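Local coordinates for protein N-acetyl-beta-D glucosaminidase (Rhizomucor miehei CAU432, PDB 4ZM6) that probably hydrolyses beta-N-acetylglucosaminides as a family 3 glycoside hydrolase and, through a GCN5-related region that binds acetyl-CoA, probably acetylates glucosamine, at residues Asn128-Pro133 and Glu167-Gly172; Ser244-Glu249 and Ala285-Gln290; Val374-Lys379 and Tyr484-Phe489; Thr721-Ala726 and Gly761-Ser766. All coordinates share one frame; numbering follows the deposited sequence.

Contact 1 of 4, residues Asn128-Pro133 and Glu167-Gly172; sequences NWNLAP and EGYQRG
Asn130 points its amide nitrogen, ND2, at one face of the Tyr169 ring, and this single aromatic side chain carries the whole contact from the helix side. Asn130 ND2 stands 3.3 Å from Tyr169 CE1, on the hydroxyl half of the ring, with CZ almost as near. Amide and ring planes are 73° apart, so the group meets the ring steeply and is not stacked flat upon it. CG anti to the backbone N (chi1 -168°) carries the amide out from the strand to the ring. Its ND2 also donates a hydrogen bond to Gln81 O, which anchors the buried amide above the ring. An inverse gamma turn centred on Leu131 kinks the chain, and Ala132, two residues on from Asn130, faces the same tyrosine. Its methyl approaches obliquely on the CE2 side of the ring, an apolar contact with Ala132 CB 4.1 Å from Tyr169 CE2. Beyond the ring, the Tyr169 hydroxyl makes a weak hydrogen bond with Asn83. The first segment carries strand 129-130, parallel to its neighbour 76-79; the second is the last turn of helix 155-171. Leu122 of helix 108-125 packs on Asn130, and Ala115 and Ile118 of that helix pack on Tyr169, in the TIM-barrel-like family 3 domain.

Contact 2 of 4, residues Ser244-Glu249 and Ala285-Gln290; sequences SSIAPE and ALMALQ
Ile246 meets the helix with both of its branches, one for Met287 and one for Ala288. The longer branch ends against the thioether methyl, Ile246 CD1 to Met287 CE at 3.6 Å, while nearer the backbones Ile246 CB lies 3.8 Å from Met287 CB. The two side chains therefore touch at their roots and again at their ends, and the contact is wholly apolar between them. The methionine chain bends at its last torsion (chi3 63°), which turns CE back toward the isoleucine. The shorter branch, Ile246 CG2, settles on the helix backbone 3.8 Å from Ala288 N and reaches the alanine methyl, Ala288 CB, at 4.2 Å. Such a small residue lets the chains come close: the CA atoms of Ile246 and Ala288 are 4.3 Å apart. Ser245 joins through its backbone, its carbonyl O lying 4.0 Å from Ala288 CA.

In the next shell, Ser244 and Ser245 fix the loop just past the end of strand 227-230. Ser244 OG bonds to Gly231 O, and Ser245 OG shares its hydrogen bonding between the carbonyls of Val230 and Gly231. Asn293 ND2 bridges the two segments, hydrogen-bonded to Ala288 O and weakly to Ser245 O, while Val242 packs on Met287. The loop 244-249 leads from strand 227-230 into helix 251-258 and lies against one side of helix 281-291. Elsewhere on that helix, Ala285 and Leu286 pack on helix 304-318, so helix 281-291 is held between this loop and its helical neighbour.

Contact 3 of 4, residues Val374-Lys379 and Tyr484-Phe489; sequences VVTNRK and YDQMCF
A lone glutamine bridges most of the gap between these segments: the nearest CA atoms, those of Val375 and Gln486, are 9.3 Å apart. Gln486 sits in the 3-10 segment 485-488 and reaches strand 373-377 with an extended chain, its CG anti to the backbone N (chi1 -179°). Gln486 and Thr376 extend from opposite directions, and the amide end meets the threonine hydroxyl and methyl. As modelled, Thr376 OG1 lies 3.2 Å from Gln486 OE1, but the amide is probably turned over, so its oxygen and nitrogen may be exchanged. Val375 flanks the same amide end with its CG1 methyl, and its side chain slides past the glutamine in the opposite direction.

Val375 and Thr376 can both face Gln486 because the strand is irregular here: the pair forms a classic beta bulge opposite Tyr495 of strand 494-497. Val375, Thr376 and Gln486 all pack on Tyr495, and the glutamine also touches Val530. Thr376 OG1 makes a weak hydrogen bond with Asp493 O. If the hydroxyl donates to that carbonyl, even weakly, a turned-over amide could present an N-H to OG1, which may be a hydrogen bond between these two buried polar side chains.

Contact 4 of 4, residues Thr721-Ala726 and Gly761-Ser766; sequences TWELYA and GRVIAS
Helix 721-731 packs across the start of strand 763-771, Glu723 and Val763 being nearest with their CA atoms 6.8 Å apart. Glu723 and Leu724, neighbours on the helix, reach two points along the strand. At Glu723 it is the aliphatic root that touches: Glu723 CB lies 4.0 Å from Val763 CG2, the branch of the valine directed at the helix. Beyond CB the acid runs on in an extended chain to its carboxylate, whose OE1 makes a salt bridge with Arg755 of strand 751-756, an arginine that also donates through NE to Gly761 O and so ties the helix to the loop before the strand. Leu724 leaves the helix alongside the strand, and its end then comes nearer. Its CG is anti to the backbone N (chi1 -178°), and CD1 arrives 3.7 Å from Ser766 CB and 3.9 Å from Ser766 OG. The serine hydroxyl thus has a methyl at its flank while it hydrogen-bonds to Tyr739 OH of helix 736-745, and Tyr739 in turn packs on Leu724.

Val763 and Ser766 both point at the helix although three positions apart, because a classic beta bulge at Ile764 and Ala765, opposite Ala754, shifts the strand's phase between them. Ala765 points away from helix 721-731 and packs on Ile811 and Ile815 of helix 811-825. A mixed sheet with helices on both sides in this way is the layout of the GCN5-related N-acetyltransferase fold, here in the C-terminal N-acetyltransferase region.

From the N terminus the four contacts follow one another in series; none nests in or crosses another. Contacts 1 and 2 lie within the family 3 glycosidase range and close loops of 33 and 35 residues, the first between a strand and the following long helix, the second between a loop and helix 281-291; their centres are about 25 Å apart. Contact 3 spans 104 residues and joins the edge strand of a separate six-stranded sheet to the link between its strands 475-479 and 494-497. Contact 4 closes 34 residues in the C-terminal acetyltransferase region, its centre about 73 Å from that of contact 3, across the centre of the chain.

Contact 1 of 4, residues Asn128-Pro133 and Glu167-Gly172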
loop_
_atom_site.group_PDB
_atom_site.type_symbol
_atom_site.label_atom_id
_atom_site.label_comp_id
_atom_site.label_asym_id
_atom_site.label_seq_id
_atom_site.Cartn_x
_atom_site.Cartn_y
_atom_site.Cartn_z
ATOM N N ASN A 128 1.409 -5.992 -34.472
ATOM C CA ASN A 128 1.721 -6.900 -33.382
ATOM C C ASN A 128 2.549 -6.222 -32.287
ATOM O O ASN A 128 3.332 -6.872 -31.592
ATOM C CB ASN A 128 2.438 -8.135 -33.942
ATOM C CG ASN A 128 3.600 -7.779 -34.853
ATOM O OD1 ASN A 128 3.980 -6.613 -34.983
ATOM N ND2 ASN A 128 4.170 -8.787 -35.494
ATOM N N TRP A 129 2.364 -4.913 -32.140
ATOM C CA TRP A 129 3.032 -4.133 -31.100
ATOM C C TRP A 129 2.378 -2.761 -31.015
ATOM O O TRP A 129 2.621 -1.899 -31.853
ATOM C CB TRP A 129 4.529 -3.971 -31.392
ATOM C CG TRP A 129 5.333 -3.388 -30.245
ATOM C CD1 TRP A 129 4.859 -2.673 -29.178
ATOM C CD2 TRP A 129 6.752 -3.457 -30.074
ATOM N NE1 TRP A 129 5.893 -2.311 -28.354
ATOM C CE2 TRP A 129 7.065 -2.777 -28.882
ATOM C CE3 TRP A 129 7.788 -4.032 -30.812
ATOM C CZ2 TRP A 129 8.368 -2.654 -28.410
ATOM C CZ3 TRP A 129 9.087 -3.912 -30.346
ATOM C CH2 TRP A 129 9.365 -3.225 -29.156
ATOM N N ASN A 130 1.551 -2.558 -29.998
ATOM C CA ASN A 130 0.973 -1.253 -29.756
ATOM C C ASN A 130 1.857 -0.484 -28.772
ATOM O O ASN A 130 2.138 -0.962 -27.671
ATOM C CB ASN A 130 -0.447 -1.390 -29.219
ATOM C CG ASN A 130 -1.203 -0.072 -29.220
ATOM O OD1 ASN A 130 -0.661 0.977 -29.584
ATOM N ND2 ASN A 130 -2.469 -0.119 -28.804
ATOM N N LEU A 131 2.303 0.702 -29.183
ATOM C CA LEU A 131 3.111 1.565 -28.323
ATOM C C LEU A 131 2.167 2.253 -27.343
ATOM O O LEU A 131 1.754 3.394 -27.536
ATOM C CB LEU A 131 3.893 2.586 -29.152
ATOM C CG LEU A 131 4.807 1.999 -30.231
ATOM C CD1 LEU A 131 5.351 3.109 -31.119
ATOM C CD2 LEU A 131 5.939 1.196 -29.610
ATOM N N ALA A 132 1.819 1.516 -26.299
ATOM C CA ALA A 132 0.819 1.939 -25.334
ATOM C C ALA A 132 0.863 0.955 -24.166
ATOM O O ALA A 132 1.434 -0.131 -24.295
ATOM C CB ALA A 132 -0.560 1.950 -25.985
ATOM N N PRO A 133 0.263 1.322 -23.025
ATOM C CA PRO A 133 -0.472 2.541 -22.750
ATOM C C PRO A 133 0.409 3.651 -22.212
ATOM O O PRO A 133 1.577 3.432 -21.897
ATOM C CB PRO A 133 -1.444 2.098 -21.662
ATOM C CG PRO A 133 -0.647 1.118 -20.872
ATOM C CD PRO A 133 0.303 0.451 -21.837
ATOM N N GLU A 167 -2.578 -5.741 -19.777
ATOM C CA GLU A 167 -3.208 -7.056 -19.826
ATOM C C GLU A 167 -3.995 -7.185 -21.126
ATOM O O GLU A 167 -3.699 -8.041 -21.951
ATOM C CB GLU A 167 -4.129 -7.289 -18.611
ATOM C CG GLU A 167 -5.125 -8.436 -18.782
ATOM C CD GLU A 167 -5.787 -8.878 -17.487
ATOM O OE1 GLU A 167 -6.737 -9.680 -17.549
ATOM O OE2 GLU A 167 -5.368 -8.436 -16.404
ATOM N N GLY A 168 -4.979 -6.315 -21.312
ATOM C CA GLY A 168 -5.865 -6.382 -22.474
ATOM C C GLY A 168 -5.147 -6.528 -23.804
ATOM O O GLY A 168 -5.476 -7.411 -24.600
ATOM N N TYR A 169 -4.159 -5.667 -24.040
ATOM C CA TYR A 169 -3.418 -5.673 -25.297
ATOM C C TYR A 169 -2.653 -6.969 -25.469
ATOM O O TYR A 169 -2.753 -7.612 -26.509
ATOM C CB TYR A 169 -2.433 -4.499 -25.371
ATOM C CG TYR A 169 -3.071 -3.138 -25.569
ATOM C CD1 TYR A 169 -3.962 -2.904 -26.611
ATOM C CD2 TYR A 169 -2.754 -2.075 -24.732
ATOM C CE1 TYR A 169 -4.533 -1.654 -26.799
ATOM C CE2 TYR A 169 -3.324 -0.823 -24.908
ATOM C CZ TYR A 169 -4.210 -0.614 -25.942
ATOM O OH TYR A 169 -4.771 0.633 -26.114
ATOM N N GLN A 170 -1.898 -7.348 -24.441
ATOM C CA GLN A 170 -1.030 -8.529 -24.495
ATOM C C GLN A 170 -1.821 -9.828 -24.468
ATOM O O GLN A 170 -1.362 -10.861 -24.952
ATOM C CB GLN A 170 -0.026 -8.496 -23.351
ATOM C CG GLN A 170 0.913 -7.309 -23.435
ATOM C CD GLN A 170 1.967 -7.308 -22.356
ATOM O OE1 GLN A 170 1.823 -7.949 -21.316
ATOM N NE2 GLN A 170 3.039 -6.585 -22.596
ATOM N N ARG A 171 -3.018 -9.764 -23.906
ATOM C CA ARG A 171 -3.932 -10.892 -23.907
ATOM C C ARG A 171 -4.334 -11.227 -25.343
ATOM O O ARG A 171 -4.543 -12.395 -25.679
ATOM C CB ARG A 171 -5.163 -10.550 -23.066
ATOM C CG ARG A 171 -5.847 -11.736 -22.434
ATOM C CD ARG A 171 -6.045 -11.495 -20.952
ATOM N NE ARG A 171 -6.544 -12.699 -20.303
ATOM C CZ ARG A 171 -6.459 -12.954 -19.003
ATOM N NH1 ARG A 171 -5.883 -12.092 -18.172
ATOM N NH2 ARG A 171 -6.955 -14.093 -18.532
ATOM N N GLY A 172 -4.428 -10.197 -26.186
ATOM C CA GLY A 172 -4.686 -10.371 -27.616
ATOM C C GLY A 172 -3.436 -10.579 -28.467
ATOM O O GLY A 172 -3.449 -10.296 -29.666
#

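Contact 2 of 4, residues Ser244-Glu249 and Ala285-Gln290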
loop_
_atom_site.group_PDB
_atom_site.type_symbol
_atom_site.label_atom_id
_atom_site.label_comp_id
_atom_site.label_asym_id
_atom_site.label_seq_id
_atom_site.Cartn_x
_atom_site.Cartn_y
_atom_site.Cartn_z
ATOM N N SER A 244 16.527 12.482 -20.937
ATOM C CA SER A 244 16.355 11.188 -20.249
ATOM C C SER A 244 16.628 9.931 -21.084
ATOM O O SER A 244 17.189 8.958 -20.576
ATOM C CB SER A 244 14.947 11.094 -19.657
ATOM O OG SER A 244 13.959 11.347 -20.643
ATOM N N SER A 245 16.230 9.955 -22.354
ATOM C CA SER A 245 16.373 8.793 -23.244
ATOM C C SER A 245 17.813 8.336 -23.435
ATOM O O SER A 245 18.060 7.158 -23.688
ATOM C CB SER A 245 15.778 9.106 -24.612
ATOM O OG SER A 245 14.491 9.676 -24.468
ATOM N N ILE A 246 18.753 9.273 -23.323
ATOM C CA ILE A 246 20.166 9.006 -23.596
ATOM C C ILE A 246 21.057 9.178 -22.362
ATOM O O ILE A 246 22.287 9.129 -22.467
ATOM C CB ILE A 246 20.670 9.889 -24.760
ATOM C CG1 ILE A 246 20.725 11.370 -24.346
ATOM C CG2 ILE A 246 19.788 9.671 -25.987
ATOM C CD1 ILE A 246 20.718 12.362 -25.494
ATOM N N ALA A 247 20.430 9.351 -21.197
ATOM C CA ALA A 247 21.139 9.463 -19.924
ATOM C C ALA A 247 21.173 8.106 -19.222
ATOM O O ALA A 247 20.120 7.545 -18.930
ATOM C CB ALA A 247 20.451 10.487 -19.035
ATOM N N PRO A 248 22.377 7.578 -18.931
ATOM C CA PRO A 248 22.451 6.295 -18.223
ATOM C C PRO A 248 21.940 6.362 -16.776
ATOM O O PRO A 248 21.619 5.326 -16.193
ATOM C CB PRO A 248 23.947 5.964 -18.250
ATOM C CG PRO A 248 24.614 7.291 -18.304
ATOM C CD PRO A 248 23.716 8.158 -19.142
ATOM N N GLU A 249 21.862 7.565 -16.212
ATOM C CA GLU A 249 21.326 7.754 -14.865
ATOM C C GLU A 249 19.838 7.415 -14.810
ATOM O O GLU A 249 19.325 7.003 -13.769
ATOM C CB GLU A 249 21.541 9.194 -14.380
ATOM C CG GLU A 249 22.999 9.586 -14.167
ATOM C CD GLU A 249 23.677 10.122 -15.415
ATOM O OE1 GLU A 249 24.795 10.660 -15.285
ATOM O OE2 GLU A 249 23.105 10.003 -16.522
ATOM N N ALA A 285 20.909 8.086 -31.445
ATOM C CA ALA A 285 20.761 6.634 -31.497
ATOM C C ALA A 285 21.900 5.926 -30.768
ATOM O O ALA A 285 21.668 4.963 -30.039
ATOM C CB ALA A 285 20.690 6.163 -32.940
ATOM N N LEU A 286 23.127 6.402 -30.972
ATOM C CA LEU A 286 24.304 5.815 -30.326
ATOM C C LEU A 286 24.272 6.039 -28.820
ATOM O O LEU A 286 24.514 5.115 -28.042
ATOM C CB LEU A 286 25.597 6.401 -30.906
ATOM C CG LEU A 286 26.916 5.954 -30.259
ATOM C CD1 LEU A 286 27.011 4.436 -30.161
ATOM C CD2 LEU A 286 28.104 6.509 -31.028
ATOM N N MET A 287 23.972 7.273 -28.421
ATOM C CA MET A 287 23.913 7.636 -27.005
ATOM C C MET A 287 22.761 6.947 -26.267
ATOM O O MET A 287 22.826 6.766 -25.049
ATOM C CB MET A 287 23.806 9.156 -26.849
ATOM C CG MET A 287 25.041 9.919 -27.309
ATOM S SD MET A 287 24.733 11.689 -27.470
ATOM C CE MET A 287 24.335 12.133 -25.782
ATOM N N ALA A 288 21.713 6.570 -27.003
ATOM C CA ALA A 288 20.592 5.816 -26.438
ATOM C C ALA A 288 21.034 4.421 -26.027
ATOM O O ALA A 288 20.844 4.020 -24.882
ATOM C CB ALA A 288 19.446 5.728 -27.433
ATOM N N LEU A 289 21.637 3.690 -26.961
ATOM C CA LEU A 289 22.123 2.339 -26.681
ATOM C C LEU A 289 23.267 2.334 -25.669
ATOM O O LEU A 289 23.459 1.347 -24.958
ATOM C CB LEU A 289 22.563 1.646 -27.970
ATOM C CG LEU A 289 21.460 1.395 -29.002
ATOM C CD1 LEU A 289 22.052 0.769 -30.253
ATOM C CD2 LEU A 289 20.361 0.509 -28.434
ATOM N N GLN A 290 24.024 3.429 -25.611
ATOM C CA GLN A 290 25.063 3.602 -24.589
ATOM C C GLN A 290 24.455 3.751 -23.193
ATOM O O GLN A 290 25.011 3.252 -22.213
ATOM C CB GLN A 290 25.952 4.812 -24.904
ATOM C CG GLN A 290 27.059 4.519 -25.908
ATOM C CD GLN A 290 27.773 5.770 -26.405
ATOM O OE1 GLN A 290 27.216 6.872 -26.395
ATOM N NE2 GLN A 290 29.011 5.599 -26.856
#

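Contact 3 of 4, residues Val374-Lys379 and Tyr484-Phe489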
loop_
_atom_site.group_PDB
_atom_site.type_symbol
_atom_site.label_atom_id
_atom_site.label_comp_id
_atom_site.label_asym_id
_atom_site.label_seq_id
_atom_site.Cartn_x
_atom_site.Cartn_y
_atom_site.Cartn_z
ATOM N N VAL A 374 -20.993 15.973 -16.700
ATOM C CA VAL A 374 -21.555 17.296 -16.475
ATOM C C VAL A 374 -20.853 17.824 -15.235
ATOM O O VAL A 374 -20.993 17.253 -14.152
ATOM C CB VAL A 374 -23.070 17.234 -16.232
ATOM C CG1 VAL A 374 -23.612 18.611 -15.899
ATOM C CG2 VAL A 374 -23.775 16.649 -17.452
ATOM N N VAL A 375 -20.095 18.904 -15.400
ATOM C CA VAL A 375 -19.227 19.410 -14.344
ATOM C C VAL A 375 -19.942 20.471 -13.508
ATOM O O VAL A 375 -19.881 20.448 -12.278
ATOM C CB VAL A 375 -17.926 19.973 -14.942
ATOM C CG1 VAL A 375 -16.998 20.481 -13.848
ATOM C CG2 VAL A 375 -17.229 18.912 -15.775
ATOM N N THR A 376 -20.610 21.406 -14.170
ATOM C CA THR A 376 -21.465 22.357 -13.467
ATOM C C THR A 376 -22.782 22.514 -14.200
ATOM O O THR A 376 -22.877 22.274 -15.400
ATOM C CB THR A 376 -20.801 23.743 -13.274
ATOM O OG1 THR A 376 -20.517 24.336 -14.544
ATOM C CG2 THR A 376 -19.506 23.614 -12.472
ATOM N N ASN A 377 -23.799 22.903 -13.446
ATOM C CA ASN A 377 -25.148 23.043 -13.957
ATOM C C ASN A 377 -25.945 23.860 -12.937
ATOM O O ASN A 377 -26.983 23.425 -12.427
ATOM C CB ASN A 377 -25.763 21.656 -14.189
ATOM C CG ASN A 377 -27.011 21.695 -15.051
ATOM O OD1 ASN A 377 -27.316 22.693 -15.705
ATOM N ND2 ASN A 377 -27.736 20.596 -15.060
ATOM N N ARG A 378 -25.426 25.050 -12.640
ATOM C CA ARG A 378 -25.965 25.911 -11.589
ATOM C C ARG A 378 -27.425 26.331 -11.798
ATOM O O ARG A 378 -28.170 26.459 -10.829
ATOM C CB ARG A 378 -25.080 27.158 -11.408
ATOM C CG ARG A 378 -24.100 27.079 -10.240
ATOM C CD ARG A 378 -22.658 26.813 -10.650
ATOM N NE ARG A 378 -22.047 27.983 -11.288
ATOM C CZ ARG A 378 -20.742 28.142 -11.530
ATOM N NH1 ARG A 378 -19.849 27.216 -11.183
ATOM N NH2 ARG A 378 -20.325 29.249 -12.128
ATOM N N LYS A 379 -27.830 26.541 -13.052
ATOM C CA LYS A 379 -29.205 26.951 -13.372
ATOM C C LYS A 379 -30.088 25.791 -13.851
ATOM O O LYS A 379 -31.199 26.018 -14.319
ATOM C CB LYS A 379 -29.197 28.024 -14.461
ATOM C CG LYS A 379 -28.224 29.172 -14.243
ATOM C CD LYS A 379 -28.644 30.091 -13.106
ATOM C CE LYS A 379 -28.337 31.545 -13.442
ATOM N NZ LYS A 379 -28.790 32.489 -12.383
ATOM N N TYR A 484 -9.995 21.012 -18.567
ATOM C CA TYR A 484 -9.643 22.128 -17.680
ATOM C C TYR A 484 -10.197 23.492 -18.134
ATOM O O TYR A 484 -10.173 24.453 -17.365
ATOM C CB TYR A 484 -8.120 22.235 -17.534
ATOM C CG TYR A 484 -7.399 20.964 -17.091
ATOM C CD1 TYR A 484 -7.452 20.525 -15.768
ATOM C CD2 TYR A 484 -6.631 20.232 -17.992
ATOM C CE1 TYR A 484 -6.782 19.383 -15.365
ATOM C CE2 TYR A 484 -5.957 19.089 -17.602
ATOM C CZ TYR A 484 -6.033 18.665 -16.285
ATOM O OH TYR A 484 -5.352 17.523 -15.903
ATOM N N ASP A 485 -10.713 23.568 -19.360
ATOM C CA ASP A 485 -11.055 24.852 -19.989
ATOM C C ASP A 485 -11.868 25.815 -19.111
ATOM O O ASP A 485 -11.692 27.033 -19.219
ATOM C CB ASP A 485 -11.789 24.620 -21.319
ATOM C CG ASP A 485 -10.896 24.007 -22.391
ATOM O OD1 ASP A 485 -9.683 23.845 -22.151
ATOM O OD2 ASP A 485 -11.406 23.685 -23.485
ATOM N N GLN A 486 -12.743 25.288 -18.248
ATOM C CA GLN A 486 -13.601 26.143 -17.416
ATOM C C GLN A 486 -12.817 26.950 -16.391
ATOM O O GLN A 486 -13.329 27.939 -15.861
ATOM C CB GLN A 486 -14.703 25.343 -16.714
ATOM C CG GLN A 486 -15.626 26.214 -15.866
ATOM C CD GLN A 486 -16.883 25.511 -15.395
ATOM O OE1 GLN A 486 -17.968 26.085 -15.440
ATOM N NE2 GLN A 486 -16.744 24.277 -14.924
ATOM N N MET A 487 -11.580 26.545 -16.117
ATOM C CA MET A 487 -10.699 27.344 -15.269
ATOM C C MET A 487 -10.576 28.785 -15.785
ATOM O O MET A 487 -10.368 29.706 -14.997
ATOM C CB MET A 487 -9.318 26.691 -15.158
ATOM C CG MET A 487 -8.454 26.838 -16.400
ATOM S SD MET A 487 -7.023 25.753 -16.369
ATOM C CE MET A 487 -6.050 26.508 -15.067
ATOM N N CYS A 488 -10.705 28.964 -17.101
ATOM C CA CYS A 488 -10.663 30.285 -17.744
ATOM C C CYS A 488 -11.994 31.065 -17.713
ATOM O O CYS A 488 -12.017 32.254 -18.027
ATOM C CB CYS A 488 -10.198 30.137 -19.198
ATOM S SG CYS A 488 -8.575 29.353 -19.370
ATOM N N PHE A 489 -13.092 30.404 -17.350
ATOM C CA PHE A 489 -14.397 31.069 -17.243
ATOM C C PHE A 489 -15.297 30.416 -16.180
ATOM O O PHE A 489 -16.302 29.788 -16.508
ATOM C CB PHE A 489 -15.093 31.116 -18.615
ATOM C CG PHE A 489 -14.905 29.870 -19.450
ATOM C CD1 PHE A 489 -15.748 28.773 -19.304
ATOM C CD2 PHE A 489 -13.890 29.802 -20.398
ATOM C CE1 PHE A 489 -15.574 27.634 -20.080
ATOM C CE2 PHE A 489 -13.714 28.665 -21.170
ATOM C CZ PHE A 489 -14.556 27.577 -21.010
#

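Contact 4 of 4, residues Thr721-Ala726 and Gly761-Ser766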
loop_
_atom_site.group_PDB
_atom_site.type_symbol
_atom_site.label_atom_id
_atom_site.label_comp_id
_atom_site.label_asym_id
_atom_site.label_seq_id
_atom_site.Cartn_x
_atom_site.Cartn_y
_atom_site.Cartn_z
ATOM N N THR A 721 -3.147 -43.910 4.094
ATOM C CA THR A 721 -3.447 -42.676 3.358
ATOM C C THR A 721 -2.696 -42.601 2.017
ATOM O O THR A 721 -3.282 -42.259 0.984
ATOM C CB THR A 721 -3.130 -41.413 4.194
ATOM O OG1 THR A 721 -3.791 -41.483 5.467
ATOM C CG2 THR A 721 -3.585 -40.156 3.463
ATOM N N TRP A 722 -1.410 -42.943 2.034
ATOM C CA TRP A 722 -0.590 -42.908 0.822
ATOM C C TRP A 722 -1.221 -43.642 -0.364
ATOM O O TRP A 722 -1.070 -43.224 -1.506
ATOM C CB TRP A 722 0.813 -43.466 1.088
ATOM C CG TRP A 722 0.865 -44.941 1.368
ATOM C CD1 TRP A 722 0.728 -45.554 2.583
ATOM C CD2 TRP A 722 1.090 -45.986 0.417
ATOM N NE1 TRP A 722 0.848 -46.913 2.447
ATOM C CE2 TRP A 722 1.071 -47.208 1.128
ATOM C CE3 TRP A 722 1.304 -46.011 -0.966
ATOM C CZ2 TRP A 722 1.255 -48.444 0.500
ATOM C CZ3 TRP A 722 1.488 -47.241 -1.589
ATOM C CH2 TRP A 722 1.461 -48.439 -0.856
ATOM N N GLU A 723 -1.932 -44.729 -0.091
ATOM C CA GLU A 723 -2.578 -45.506 -1.144
ATOM C C GLU A 723 -3.695 -44.719 -1.813
ATOM O O GLU A 723 -3.932 -44.870 -3.004
ATOM C CB GLU A 723 -3.150 -46.806 -0.578
ATOM C CG GLU A 723 -2.127 -47.696 0.112
ATOM C CD GLU A 723 -2.733 -48.998 0.571
ATOM O OE1 GLU A 723 -3.210 -49.754 -0.298
ATOM O OE2 GLU A 723 -2.747 -49.257 1.792
ATOM N N LEU A 724 -4.392 -43.898 -1.032
ATOM C CA LEU A 724 -5.445 -43.029 -1.553
ATOM C C LEU A 724 -4.838 -41.866 -2.337
ATOM O O LEU A 724 -5.347 -41.498 -3.394
ATOM C CB LEU A 724 -6.317 -42.505 -0.410
ATOM C CG LEU A 724 -7.503 -41.609 -0.772
ATOM C CD1 LEU A 724 -8.345 -42.201 -1.891
ATOM C CD2 LEU A 724 -8.358 -41.354 0.461
ATOM N N TYR A 725 -3.751 -41.291 -1.821
ATOM C CA TYR A 725 -3.047 -40.225 -2.532
ATOM C C TYR A 725 -2.425 -40.753 -3.835
ATOM O O TYR A 725 -2.556 -40.128 -4.889
ATOM C CB TYR A 725 -1.978 -39.568 -1.647
ATOM C CG TYR A 725 -2.498 -38.791 -0.438
ATOM C CD1 TYR A 725 -3.862 -38.564 -0.236
ATOM C CD2 TYR A 725 -1.604 -38.247 0.489
ATOM C CE1 TYR A 725 -4.311 -37.841 0.859
ATOM C CE2 TYR A 725 -2.049 -37.529 1.587
ATOM C CZ TYR A 725 -3.402 -37.328 1.768
ATOM O OH TYR A 725 -3.845 -36.618 2.862
ATOM N N ALA A 726 -1.771 -41.907 -3.770
ATOM C CA ALA A 726 -1.222 -42.550 -4.967
ATOM C C ALA A 726 -2.294 -42.738 -6.037
ATOM O O ALA A 726 -2.048 -42.506 -7.222
ATOM C CB ALA A 726 -0.608 -43.893 -4.609
ATOM N N GLY A 761 -6.513 -55.360 -0.472
ATOM C CA GLY A 761 -6.323 -55.233 -1.914
ATOM C C GLY A 761 -5.946 -53.822 -2.319
ATOM O O GLY A 761 -6.139 -52.872 -1.551
ATOM N N ARG A 762 -5.404 -53.687 -3.527
ATOM C CA ARG A 762 -5.024 -52.376 -4.046
ATOM C C ARG A 762 -6.286 -51.532 -4.218
ATOM O O ARG A 762 -7.372 -52.067 -4.457
ATOM C CB ARG A 762 -4.252 -52.505 -5.372
ATOM C CG ARG A 762 -5.123 -52.831 -6.577
ATOM C CD ARG A 762 -4.329 -53.368 -7.762
ATOM N NE ARG A 762 -5.223 -53.863 -8.814
ATOM C CZ ARG A 762 -5.771 -55.082 -8.857
ATOM N NH1 ARG A 762 -5.528 -55.987 -7.908
ATOM N NH2 ARG A 762 -6.577 -55.403 -9.867
ATOM N N VAL A 763 -6.138 -50.218 -4.072
ATOM C CA VAL A 763 -7.258 -49.292 -4.236
ATOM C C VAL A 763 -7.588 -49.150 -5.721
ATOM O O VAL A 763 -6.712 -48.858 -6.536
ATOM C CB VAL A 763 -6.937 -47.905 -3.644
ATOM C CG1 VAL A 763 -8.078 -46.927 -3.911
ATOM C CG2 VAL A 763 -6.661 -48.015 -2.148
ATOM N N ILE A 764 -8.852 -49.367 -6.063
ATOM C CA ILE A 764 -9.305 -49.318 -7.459
ATOM C C ILE A 764 -10.370 -48.249 -7.720
ATOM O O ILE A 764 -10.724 -47.996 -8.867
ATOM C CB ILE A 764 -9.830 -50.696 -7.935
ATOM C CG1 ILE A 764 -11.042 -51.150 -7.111
ATOM C CG2 ILE A 764 -8.710 -51.731 -7.884
ATOM C CD1 ILE A 764 -11.457 -52.583 -7.369
ATOM N N ALA A 765 -10.878 -47.631 -6.662
ATOM C CA ALA A 765 -11.855 -46.564 -6.786
ATOM C C ALA A 765 -11.902 -45.818 -5.463
ATOM O O ALA A 765 -11.338 -46.287 -4.466
ATOM C CB ALA A 765 -13.227 -47.125 -7.132
ATOM N N SER A 766 -12.560 -44.663 -5.447
ATOM C CA SER A 766 -12.708 -43.903 -4.213
ATOM C C SER A 766 -13.776 -42.837 -4.337
ATOM O O SER A 766 -14.136 -42.451 -5.442
ATOM C CB SER A 766 -11.380 -43.240 -3.827
ATOM O OG SER A 766 -11.293 -41.933 -4.355
#